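PDB 3T4W: mandelate racemase/muconate lactonizing enzyme family protein from Sulfitobacter sp. NAS-14.1, which is probably a lyase of the enolase superfamily, whose members abstract a proton next to a substrate carboxylate. Local coordinates for residues A[132-135]-A[136-139]. Residues are numbered along the deposited sequence; the frame is centred on the assembly and turned at random.
Sequences DRPV and YALI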
loop_
_atom_site.group_PDB
_atom_site.type_symbol
_atom_site.label_atom_id
_atom_site.label_comp_id
_atom_site.label_asym_id
_atom_site.label_seq_id
_atom_site.Cartn_x
_atom_site.Cartn_y
_atom_site.Cartn_z
ATOM N N ASP A 132 27.730 -42.968 2.344
ATOM C CA ASP A 132 27.250 -43.841 3.409
ATOM C C ASP A 132 26.573 -43.063 4.544
ATOM O O ASP A 132 26.906 -43.247 5.709
ATOM C CB ASP A 132 28.393 -44.690 3.967
ATOM C CG ASP A 132 27.896 -45.890 4.742
ATOM O OD1 ASP A 132 26.704 -46.242 4.598
ATOM O OD2 ASP A 132 28.696 -46.488 5.486
ATOM N N ARG A 133 25.630 -42.189 4.199
ATOM C CA ARG A 133 24.864 -41.438 5.196
ATOM C C ARG A 133 23.408 -41.316 4.756
ATOM O O ARG A 133 23.105 -41.461 3.580
ATOM C CB ARG A 133 25.451 -40.036 5.407
ATOM C CG ARG A 133 26.939 -39.998 5.780
ATOM C CD ARG A 133 27.205 -40.527 7.187
ATOM N NE ARG A 133 26.459 -39.789 8.195
ATOM C CZ ARG A 133 25.609 -40.344 9.055
ATOM N NH1 ARG A 133 25.419 -41.655 9.041
ATOM N NH2 ARG A 133 24.960 -39.591 9.942
ATOM N N PRO A 134 22.498 -41.063 5.707
ATOM C CA PRO A 134 21.111 -40.786 5.331
ATOM C C PRO A 134 21.046 -39.414 4.675
ATOM O O PRO A 134 21.896 -38.569 4.964
ATOM C CB PRO A 134 20.379 -40.759 6.679
ATOM C CG PRO A 134 21.301 -41.442 7.644
ATOM C CD PRO A 134 22.675 -41.108 7.167
ATOM N N VAL A 135 20.058 -39.194 3.810
ATOM C CA VAL A 135 19.942 -37.933 3.085
ATOM C C VAL A 135 19.888 -36.708 4.001
ATOM O O VAL A 135 20.546 -35.699 3.740
ATOM C CB VAL A 135 18.729 -37.939 2.126
ATOM C CG1 VAL A 135 18.460 -36.545 1.572
ATOM C CG2 VAL A 135 18.975 -38.916 1.003
ATOM N N TYR A 136 19.116 -36.788 5.078
ATOM C CA TYR A 136 18.965 -35.631 5.951
ATOM C C TYR A 136 20.304 -35.194 6.524
ATOM O O TYR A 136 20.505 -34.017 6.799
ATOM C CB TYR A 136 17.940 -35.876 7.061
ATOM C CG TYR A 136 18.271 -37.006 8.008
ATOM C CD1 TYR A 136 19.227 -36.854 9.004
ATOM C CD2 TYR A 136 17.603 -38.218 7.923
ATOM C CE1 TYR A 136 19.523 -37.886 9.867
ATOM C CE2 TYR A 136 17.890 -39.250 8.787
ATOM C CZ TYR A 136 18.849 -39.080 9.751
ATOM O OH TYR A 136 19.122 -40.114 10.606
ATOM N N ALA A 137 21.228 -36.137 6.670
ATOM C CA ALA A 137 22.544 -35.823 7.209
ATOM C C ALA A 137 23.358 -34.962 6.245
ATOM O O ALA A 137 24.328 -34.311 6.641
ATOM C CB ALA A 137 23.297 -37.104 7.552
ATOM N N LEU A 138 22.960 -34.959 4.981
ATOM C CA LEU A 138 23.699 -34.229 3.957
ATOM C C LEU A 138 23.088 -32.855 3.739
ATOM O O LEU A 138 23.686 -31.996 3.098
ATOM C CB LEU A 138 23.722 -35.027 2.646
ATOM C CG LEU A 138 24.281 -36.455 2.770
ATOM C CD1 LEU A 138 24.119 -37.246 1.476
ATOM C CD2 LEU A 138 25.743 -36.435 3.200
ATOM N N ILE A 139 21.899 -32.653 4.296
ATOM C CA ILE A 139 21.161 -31.415 4.102
ATOM C C ILE A 139 20.829 -30.683 5.420
ATOM O O ILE A 139 19.718 -30.193 5.617
ATOM C CB ILE A 139 19.879 -31.663 3.262
ATOM C CG1 ILE A 139 18.933 -32.639 3.965
ATOM C CG2 ILE A 139 20.233 -32.222 1.881
ATOM C CD1 ILE A 139 17.676 -32.952 3.151
#
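Pro-134 lies over one face of the Tyr-136 ring, a CH-pi contact in which CB of Pro-134 stands 3.9 Å from the ring centroid and 25° off its normal. The proline sits toward the rim, nearest CE2 of Tyr-136. With CG of Tyr-136 set between the backbone N and the carbonyl carbon (chi1 61°), the ring reaches back to the proline. CG1 of Val-135 packs against CD1 of Ile-139, one turn further on, at 4.0 Å. The backbone here makes a single short helical turn between helix 110-130, ended by a Schellman motif at Asp-132, and barrel strand 146-152, in the connection that, as in other enolase-superfamily members, leads from the capping domain to the barrel. Two i to i+3 bonds close it, Ala-137 N to Pro-134 O, 3.0 Å, and Leu-138 N to Val-135 O, 2.8 Å; Ile-139 N adds a weak i to i+4 bond to Val-135 O. ND1 of His-345, whose ring also meets that of Tyr-136, takes a hydrogen bond from the backbone N of Tyr-136, and OH of Tyr-136 is hydrogen-bonded to Pro-382 O. With a leucine here, which has neither ring nor hydroxyl, Pro-134 would probably lose the flat face it packs on and the Pro-382 carbonyl would be left without its mate. At the polar edge the bent chain of Arg-133 carries NH2 to 3.8 Å from CB of Ala-137, while its NE forms a salt bridge with Glu-90 of the second subunit.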